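Local atomic coordinates of tyrosine--tRNA ligase (Pyrococcus horikoshii, PDB entry 2CYC), a protein that catalyses the ATP-dependent attachment of L-tyrosine to tRNA(Tyr), through a tyrosyl-adenylate intermediate, as a class I aminoacyl-tRNA synthetase. Residues A[184-198]-A[215-227]. Sequence-based numbering, arbitrary orientation.
With TYR (tyrosine), chain C.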
ATOM      1  N   ALA A 184       6.951  -5.169  21.149  1.00 18.30           N
ATOM      2  CA  ALA A 184       7.191  -4.125  20.147  1.00 19.70           C
ATOM      3  C   ALA A 184       7.794  -2.916  20.848  1.00 18.95           C
ATOM      4  O   ALA A 184       7.109  -2.194  21.578  1.00 16.86           O
ATOM      5  CB  ALA A 184       5.878  -3.754  19.445  1.00 17.32           C
ATOM      6  N   HIS A 185       9.084  -2.708  20.608  1.00 18.77           N
ATOM      7  CA  HIS A 185       9.854  -1.643  21.239  1.00 17.88           C
ATOM      8  C   HIS A 185      10.172  -0.471  20.298  1.00 19.47           C
ATOM      9  O   HIS A 185      10.573  -0.662  19.144  1.00 17.53           O
ATOM     10  CB  HIS A 185      11.144  -2.267  21.800  1.00 14.77           C
ATOM     11  CG  HIS A 185      12.140  -1.278  22.317  1.00 17.77           C
ATOM     12  ND1 HIS A 185      13.500  -1.467  22.197  1.00 20.82           N
ATOM     13  CD2 HIS A 185      11.978  -0.082  22.928  1.00 15.76           C
ATOM     14  CE1 HIS A 185      14.134  -0.426  22.705  1.00 13.19           C
ATOM     15  NE2 HIS A 185      13.233   0.431  23.154  1.00 20.67           N
ATOM     16  N   ALA A 186       9.975   0.745  20.803  1.00 17.76           N
ATOM     17  CA  ALA A 186      10.244   1.961  20.041  1.00 18.80           C
ATOM     18  C   ALA A 186      10.282   3.167  20.966  1.00 16.87           C
ATOM     19  O   ALA A 186       9.990   3.061  22.158  1.00 16.24           O
ATOM     20  CB  ALA A 186       9.153   2.185  18.976  1.00 13.87           C
ATOM     21  N   GLY A 187      10.653   4.312  20.397  1.00 19.45           N
ATOM     22  CA  GLY A 187      10.638   5.548  21.148  1.00 14.38           C
ATOM     23  C   GLY A 187       9.171   5.966  21.143  1.00 14.85           C
ATOM     24  O   GLY A 187       8.405   5.525  20.278  1.00 13.98           O
ATOM     25  N   MET A 188       8.781   6.804  22.099  1.00 15.88           N
ATOM     26  CA  MET A 188       7.405   7.289  22.243  1.00 18.35           C
ATOM     27  C   MET A 188       6.721   7.843  20.995  1.00 17.70           C
ATOM     28  O   MET A 188       5.499   7.758  20.887  1.00 16.59           O
ATOM     29  CB  MET A 188       7.336   8.358  23.343  1.00 18.67           C
ATOM     30  CG  MET A 188       7.150   7.816  24.748  1.00 31.06           C
ATOM     31  SD  MET A 188       5.556   7.007  24.987  1.00 28.40           S
ATOM     32  CE  MET A 188       4.444   8.399  25.128  1.00 37.88           C
ATOM     33  N   ASP A 189       7.487   8.403  20.060  1.00 15.59           N
ATOM     34  CA  ASP A 189       6.886   8.968  18.855  1.00 22.15           C
ATOM     35  C   ASP A 189       6.385   7.936  17.848  1.00 23.27           C
ATOM     36  O   ASP A 189       5.789   8.289  16.828  1.00 24.70           O
ATOM     37  CB  ASP A 189       7.845   9.961  18.165  1.00 23.41           C
ATOM     38  CG  ASP A 189       9.224   9.371  17.868  1.00 24.48           C
ATOM     39  OD1 ASP A 189       9.441   8.157  18.039  1.00 27.13           O
ATOM     40  OD2 ASP A 189      10.107  10.148  17.451  1.00 32.47           O
ATOM     41  N   GLN A 190       6.621   6.662  18.132  1.00 18.00           N
ATOM     42  CA  GLN A 190       6.162   5.601  17.248  1.00 17.76           C
ATOM     43  C   GLN A 190       4.913   4.923  17.805  1.00 19.54           C
ATOM     44  O   GLN A 190       4.386   4.012  17.179  1.00 18.89           O
ATOM     45  CB  GLN A 190       7.244   4.530  17.100  1.00 20.23           C
ATOM     46  CG  GLN A 190       8.577   5.049  16.603  1.00 21.35           C
ATOM     47  CD  GLN A 190       8.440   5.722  15.271  1.00 22.68           C
ATOM     48  OE1 GLN A 190       8.023   5.100  14.288  1.00 19.58           O
ATOM     49  NE2 GLN A 190       8.786   7.002  15.221  1.00 19.97           N
ATOM     50  N   ARG A 191       4.438   5.369  18.969  1.00 17.72           N
ATOM     51  CA  ARG A 191       3.299   4.717  19.627  1.00 18.80           C
ATOM     52  C   ARG A 191       2.035   4.539  18.805  1.00 13.30           C
ATOM     53  O   ARG A 191       1.300   3.566  18.998  1.00 20.27           O
ATOM     54  CB  ARG A 191       2.962   5.422  20.957  1.00 21.53           C
ATOM     55  CG  ARG A 191       2.224   6.756  20.825  1.00 22.35           C
ATOM     56  CD  ARG A 191       2.054   7.391  22.200  1.00 25.46           C
ATOM     57  NE  ARG A 191       1.304   6.527  23.108  1.00 21.77           N
ATOM     58  CZ  ARG A 191      -0.019   6.407  23.098  1.00 29.68           C
ATOM     59  NH1 ARG A 191      -0.617   5.591  23.956  1.00 20.00           N
ATOM     60  NH2 ARG A 191      -0.745   7.115  22.237  1.00 25.48           N
ATOM     61  N   LYS A 192       1.771   5.455  17.882  1.00 18.54           N
ATOM     62  CA  LYS A 192       0.573   5.328  17.063  1.00 19.09           C
ATOM     63  C   LYS A 192       0.539   4.019  16.289  1.00 18.62           C
ATOM     64  O   LYS A 192      -0.513   3.385  16.180  1.00 21.08           O
ATOM     65  CB  LYS A 192       0.464   6.495  16.085  1.00 17.58           C
ATOM     66  CG  LYS A 192      -0.007   7.790  16.729  1.00 22.12           C
ATOM     67  CD  LYS A 192       0.017   8.914  15.710  1.00 22.85           C
ATOM     68  CE  LYS A 192      -0.400  10.235  16.332  1.00 23.03           C
ATOM     69  NZ  LYS A 192      -0.356  11.309  15.300  1.00 24.40           N
ATOM     70  N   ALA A 193       1.689   3.613  15.755  1.00 16.47           N
ATOM     71  CA  ALA A 193       1.758   2.375  14.981  1.00 18.00           C
ATOM     72  C   ALA A 193       1.468   1.174  15.866  1.00 15.22           C
ATOM     73  O   ALA A 193       0.870   0.185  15.430  1.00 18.36           O
ATOM     74  CB  ALA A 193       3.142   2.230  14.338  1.00 14.10           C
ATOM     75  N   HIS A 194       1.905   1.257  17.116  1.00 15.07           N
ATOM     76  CA  HIS A 194       1.701   0.164  18.052  1.00 15.94           C
ATOM     77  C   HIS A 194       0.248   0.106  18.536  1.00 19.73           C
ATOM     78  O   HIS A 194      -0.283  -0.978  18.780  1.00 18.35           O
ATOM     79  CB  HIS A 194       2.711   0.300  19.201  1.00 16.80           C
ATOM     80  CG  HIS A 194       4.130   0.063  18.769  1.00 18.60           C
ATOM     81  ND1 HIS A 194       5.218   0.306  19.583  1.00 17.48           N
ATOM     82  CD2 HIS A 194       4.634  -0.438  17.612  1.00 13.45           C
ATOM     83  CE1 HIS A 194       6.326  -0.036  18.948  1.00 18.90           C
ATOM     84  NE2 HIS A 194       6.000  -0.493  17.751  1.00 15.86           N
ATOM     85  N   VAL A 195      -0.407   1.262  18.654  1.00 18.40           N
ATOM     86  CA  VAL A 195      -1.807   1.274  19.070  1.00 18.77           C
ATOM     87  C   VAL A 195      -2.642   0.584  17.968  1.00 17.38           C
ATOM     88  O   VAL A 195      -3.584  -0.149  18.254  1.00 20.23           O
ATOM     89  CB  VAL A 195      -2.322   2.723  19.294  1.00 18.47           C
ATOM     90  CG1 VAL A 195      -3.825   2.713  19.612  1.00 18.53           C
ATOM     91  CG2 VAL A 195      -1.553   3.369  20.436  1.00 15.43           C
ATOM     92  N   ILE A 196      -2.281   0.812  16.710  1.00 21.33           N
ATOM     93  CA  ILE A 196      -2.987   0.184  15.597  1.00 19.68           C
ATOM     94  C   ILE A 196      -2.696  -1.325  15.615  1.00 20.06           C
ATOM     95  O   ILE A 196      -3.597  -2.147  15.468  1.00 22.06           O
ATOM     96  CB  ILE A 196      -2.543   0.791  14.250  1.00 20.65           C
ATOM     97  CG1 ILE A 196      -3.005   2.254  14.160  1.00 20.49           C
ATOM     98  CG2 ILE A 196      -3.122  -0.022  13.105  1.00 17.15           C
ATOM     99  CD1 ILE A 196      -2.371   3.047  13.018  1.00 18.24           C
ATOM    100  N   ALA A 197      -1.432  -1.680  15.818  1.00 17.10           N
ATOM    101  CA  ALA A 197      -1.041  -3.081  15.873  1.00 17.67           C
ATOM    102  C   ALA A 197      -1.874  -3.828  16.922  1.00 20.10           C
ATOM    103  O   ALA A 197      -2.358  -4.928  16.679  1.00 17.65           O
ATOM    104  CB  ALA A 197       0.441  -3.190  16.210  1.00 13.07           C
ATOM    105  N   ILE A 198      -2.038  -3.223  18.090  1.00 18.33           N
ATOM    106  CA  ILE A 198      -2.802  -3.849  19.150  1.00 21.08           C
ATOM    107  C   ILE A 198      -4.272  -3.977  18.765  1.00 23.37           C
ATOM    108  O   ILE A 198      -4.892  -5.001  19.046  1.00 21.48           O
ATOM    109  CB  ILE A 198      -2.628  -3.064  20.467  1.00 20.75           C
ATOM    110  CG1 ILE A 198      -1.202  -3.281  20.983  1.00 19.85           C
ATOM    111  CG2 ILE A 198      -3.633  -3.518  21.502  1.00 19.62           C
ATOM    112  CD1 ILE A 198      -0.782  -2.327  22.103  1.00 21.11           C
ATOM    113  N   LYS A 215      -5.181 -15.906  19.874  1.00 26.95           N
ATOM    114  CA  LYS A 215      -4.546 -14.831  19.127  1.00 30.23           C
ATOM    115  C   LYS A 215      -4.136 -13.795  20.160  1.00 27.01           C
ATOM    116  O   LYS A 215      -4.965 -13.299  20.921  1.00 29.76           O
ATOM    117  CB  LYS A 215      -5.514 -14.216  18.114  1.00 22.89           C
ATOM    118  CG  LYS A 215      -5.708 -15.069  16.867  1.00 28.89           C
ATOM    119  CD  LYS A 215      -6.596 -14.369  15.839  1.00 28.62           C
ATOM    120  CE  LYS A 215      -6.784 -15.232  14.598  1.00 30.18           C
ATOM    121  NZ  LYS A 215      -7.571 -14.518  13.553  1.00 37.47           N
ATOM    122  N   LEU A 216      -2.849 -13.479  20.186  1.00 23.26           N
ATOM    123  CA  LEU A 216      -2.320 -12.530  21.147  1.00 26.53           C
ATOM    124  C   LEU A 216      -2.162 -11.125  20.596  1.00 24.31           C
ATOM    125  O   LEU A 216      -2.146 -10.910  19.389  1.00 23.84           O
ATOM    126  CB  LEU A 216      -0.952 -12.996  21.641  1.00 21.96           C
ATOM    127  CG  LEU A 216      -0.812 -14.402  22.214  1.00 28.66           C
ATOM    128  CD1 LEU A 216       0.655 -14.623  22.589  1.00 20.79           C
ATOM    129  CD2 LEU A 216      -1.730 -14.576  23.429  1.00 15.36           C
ATOM    130  N   LYS A 217      -2.045 -10.175  21.516  1.00 21.24           N
ATOM    131  CA  LYS A 217      -1.822  -8.783  21.180  1.00 24.96           C
ATOM    132  C   LYS A 217      -0.385  -8.515  21.607  1.00 21.26           C
ATOM    133  O   LYS A 217       0.018  -8.873  22.711  1.00 20.61           O
ATOM    134  CB  LYS A 217      -2.762  -7.864  21.964  1.00 19.50           C
ATOM    135  CG  LYS A 217      -4.216  -7.975  21.533  1.00 29.05           C
ATOM    136  CD  LYS A 217      -5.121  -7.053  22.329  1.00 31.12           C
ATOM    137  CE  LYS A 217      -6.576  -7.248  21.902  1.00 46.32           C
ATOM    138  NZ  LYS A 217      -7.526  -6.325  22.586  1.00 50.73           N
ATOM    139  N   PRO A 218       0.416  -7.912  20.730  1.00 21.36           N
ATOM    140  CA  PRO A 218       1.789  -7.656  21.160  1.00 20.96           C
ATOM    141  C   PRO A 218       1.780  -6.575  22.234  1.00 20.76           C
ATOM    142  O   PRO A 218       0.846  -5.775  22.310  1.00 20.72           O
ATOM    143  CB  PRO A 218       2.467  -7.170  19.880  1.00 18.85           C
ATOM    144  CG  PRO A 218       1.333  -6.471  19.155  1.00 22.89           C
ATOM    145  CD  PRO A 218       0.193  -7.451  19.349  1.00 20.93           C
ATOM    146  N   VAL A 219       2.818  -6.573  23.060  1.00 17.01           N
ATOM    147  CA  VAL A 219       2.989  -5.585  24.112  1.00 20.99           C
ATOM    148  C   VAL A 219       3.874  -4.480  23.529  1.00 22.05           C
ATOM    149  O   VAL A 219       4.922  -4.763  22.948  1.00 21.27           O
ATOM    150  CB  VAL A 219       3.706  -6.202  25.338  1.00 17.39           C
ATOM    151  CG1 VAL A 219       4.094  -5.115  26.324  1.00 18.47           C
ATOM    152  CG2 VAL A 219       2.797  -7.223  26.012  1.00 16.21           C
ATOM    153  N   ALA A 220       3.447  -3.233  23.674  1.00 17.45           N
ATOM    154  CA  ALA A 220       4.218  -2.096  23.179  1.00 17.63           C
ATOM    155  C   ALA A 220       5.019  -1.504  24.335  1.00 18.74           C
ATOM    156  O   ALA A 220       4.474  -1.269  25.415  1.00 18.23           O
ATOM    157  CB  ALA A 220       3.278  -1.034  22.598  1.00 20.22           C
ATOM    158  N   VAL A 221       6.315  -1.285  24.120  1.00 15.51           N
ATOM    159  CA  VAL A 221       7.168  -0.702  25.158  1.00 13.03           C
ATOM    160  C   VAL A 221       7.870   0.491  24.528  1.00 16.97           C
ATOM    161  O   VAL A 221       8.659   0.346  23.586  1.00 15.35           O
ATOM    162  CB  VAL A 221       8.207  -1.738  25.708  1.00 13.78           C
ATOM    163  CG1 VAL A 221       8.989  -1.135  26.890  1.00 11.17           C
ATOM    164  CG2 VAL A 221       7.470  -2.998  26.187  1.00 13.41           C
ATOM    165  N   HIS A 222       7.572   1.675  25.059  1.00 12.90           N
ATOM    166  CA  HIS A 222       8.105   2.922  24.522  1.00 14.58           C
ATOM    167  C   HIS A 222       9.090   3.593  25.449  1.00 18.35           C
ATOM    168  O   HIS A 222       8.836   3.747  26.650  1.00 16.43           O
ATOM    169  CB  HIS A 222       6.938   3.867  24.213  1.00 14.73           C
ATOM    170  CG  HIS A 222       5.905   3.253  23.320  1.00 19.17           C
ATOM    171  ND1 HIS A 222       4.553   3.311  23.590  1.00 21.12           N
ATOM    172  CD2 HIS A 222       6.033   2.492  22.205  1.00 16.39           C
ATOM    173  CE1 HIS A 222       3.895   2.606  22.685  1.00 12.53           C
ATOM    174  NE2 HIS A 222       4.771   2.098  21.834  1.00 18.42           N
ATOM    175  N   HIS A 223      10.230   3.998  24.902  1.00 15.79           N
ATOM    176  CA  HIS A 223      11.202   4.639  25.754  1.00 21.15           C
ATOM    177  C   HIS A 223      11.198   6.133  25.570  1.00 17.08           C
ATOM    178  O   HIS A 223      10.765   6.643  24.542  1.00 17.41           O
ATOM    179  CB  HIS A 223      12.609   4.066  25.536  1.00 19.98           C
ATOM    180  CG  HIS A 223      13.140   4.225  24.148  1.00 19.93           C
ATOM    181  ND1 HIS A 223      13.494   3.146  23.363  1.00 19.09           N
ATOM    182  CD2 HIS A 223      13.471   5.333  23.440  1.00 16.51           C
ATOM    183  CE1 HIS A 223      14.025   3.583  22.234  1.00 18.97           C
ATOM    184  NE2 HIS A 223      14.023   4.904  22.256  1.00 19.56           N
ATOM    185  N   HIS A 224      11.675   6.816  26.597  1.00 16.72           N
ATOM    186  CA  HIS A 224      11.749   8.268  26.632  1.00 19.92           C
ATOM    187  C   HIS A 224      12.584   8.830  25.477  1.00 21.86           C
ATOM    188  O   HIS A 224      13.604   8.248  25.087  1.00 16.61           O
ATOM    189  CB  HIS A 224      12.355   8.686  27.979  1.00 19.05           C
ATOM    190  CG  HIS A 224      12.588  10.159  28.117  1.00 23.03           C
ATOM    191  ND1 HIS A 224      11.571  11.055  28.364  1.00 21.20           N
ATOM    192  CD2 HIS A 224      13.729  10.887  28.064  1.00 21.64           C
ATOM    193  CE1 HIS A 224      12.076  12.273  28.462  1.00 19.51           C
ATOM    194  NE2 HIS A 224      13.384  12.197  28.285  1.00 22.98           N
ATOM    195  N   LEU A 225      12.141   9.954  24.924  1.00 17.64           N
ATOM    196  CA  LEU A 225      12.880  10.600  23.843  1.00 19.16           C
ATOM    197  C   LEU A 225      13.785  11.685  24.434  1.00 19.24           C
ATOM    198  O   LEU A 225      13.301  12.677  24.969  1.00 20.71           O
ATOM    199  CB  LEU A 225      11.910  11.227  22.841  1.00 20.55           C
ATOM    200  CG  LEU A 225      10.888  10.309  22.161  1.00 21.17           C
ATOM    201  CD1 LEU A 225       9.995  11.154  21.245  1.00 22.10           C
ATOM    202  CD2 LEU A 225      11.611   9.225  21.358  1.00 17.37           C
ATOM    203  N   LEU A 226      15.099  11.498  24.363  1.00 20.64           N
ATOM    204  CA  LEU A 226      16.007  12.512  24.894  1.00 21.75           C
ATOM    205  C   LEU A 226      15.888  13.801  24.072  1.00 22.56           C
ATOM    206  O   LEU A 226      15.804  13.765  22.845  1.00 24.38           O
ATOM    207  CB  LEU A 226      17.462  12.018  24.857  1.00 21.91           C
ATOM    208  CG  LEU A 226      17.868  10.847  25.762  1.00 21.13           C
ATOM    209  CD1 LEU A 226      19.338  10.512  25.505  1.00 23.08           C
ATOM    210  CD2 LEU A 226      17.661  11.216  27.227  1.00 22.83           C
ATOM    211  N   LEU A 227      15.885  14.934  24.761  1.00 25.70           N
ATOM    212  CA  LEU A 227      15.797  16.239  24.112  1.00 23.84           C
ATOM    213  C   LEU A 227      17.117  16.653  23.487  1.00 26.18           C
ATOM    214  O   LEU A 227      18.186  16.227  23.931  1.00 22.38           O
ATOM    215  CB  LEU A 227      15.409  17.311  25.131  1.00 22.25           C
ATOM    216  CG  LEU A 227      14.010  17.229  25.731  1.00 27.64           C
ATOM    217  CD1 LEU A 227      13.871  18.261  26.842  1.00 27.98           C
ATOM    218  CD2 LEU A 227      12.966  17.446  24.629  1.00 22.60           C
TER
HETATM  219  N   TYR C 701       9.291   4.549  11.928  1.00 14.73           N
HETATM  220  CA  TYR C 701      10.567   4.272  12.656  1.00 22.87           C
HETATM  221  C   TYR C 701      11.372   5.559  12.830  1.00 25.66           C
HETATM  222  O   TYR C 701      10.986   6.584  12.227  1.00 26.49           O
HETATM  223  CB  TYR C 701      11.399   3.234  11.886  1.00 14.73           C
HETATM  224  CG  TYR C 701      10.738   1.872  11.797  1.00 17.44           C
HETATM  225  CD1 TYR C 701      10.441   1.141  12.947  1.00 14.90           C
HETATM  226  CD2 TYR C 701      10.408   1.313  10.559  1.00 17.69           C
HETATM  227  CE1 TYR C 701       9.824  -0.119  12.867  1.00 16.73           C
HETATM  228  CE2 TYR C 701       9.805   0.059  10.468  1.00 16.39           C
HETATM  229  CZ  TYR C 701       9.510  -0.650  11.620  1.00 16.40           C
HETATM  230  OH  TYR C 701       8.898  -1.888  11.520  1.00 16.00           O
HETATM  231  OXT TYR C 701      12.381   5.525  13.560  1.00 26.11           O
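Ala186 O is held by two neighbours on the adjoining strand: it accepts the hydrogen bond of His223 N at 2.9 Å and a CA-H...O contact from His222 CA at 3.0 Å. The strands pair in parallel register, Ala184 with Ala220 through Gly187 with His223, and Val221 N to Ala184 O, at 2.8 Å, is further evidence for the ladder.

On one face of this sheet the His222 ring is gripped at both nitrogens: NE2 shares a hydrogen bond of 2.9 Å with His194 ND1, rim to rim with the planes only 16° apart, while ND1 is hydrogen-bonded to Glu17. With CG anti to its carbonyl carbon (chi1 -54°), the ring lies under the start of helix 191-198, where Arg191 CB sits over one face, 3.8 Å from the ring centroid, in a CH-pi contact. Two hydrogen bonds thus fix its rotation, and the nearby carboxylate, which also salt-bridges Arg191, might favour a proton on ND1. Met188, its chain bent at chi2 and chi3, brings SD to 3.5 Å from His222 CB.

On the other face, His185 NE2 and His223 ND1 share a hydrogen bond of 2.7 Å, the rings meeting rim to rim with their planes 67° apart. Gly187 CA packs over the face of the His223 ring and against Leu225 CD2.

Beyond the strand, Gln190 OE1 accepts a hydrogen bond from the amino N of the bound tyrosine (2.7 Å), while its NE2 reaches Asp189 OD1 from above the carboxylate plane. A leucine at Gln190 would probably leave that amino group without this acceptor and Asp189 without one steadying donor, though Asp189 also salt-bridges Lys251 of the KMSKS motif.

In the class I nucleotide-binding fold, strand 183-187 runs between strands 36-40 and 214-223; helix 191-200 returns along one face beside helix 164-178, whereas His185, Val221 and His223 face helix 48-63.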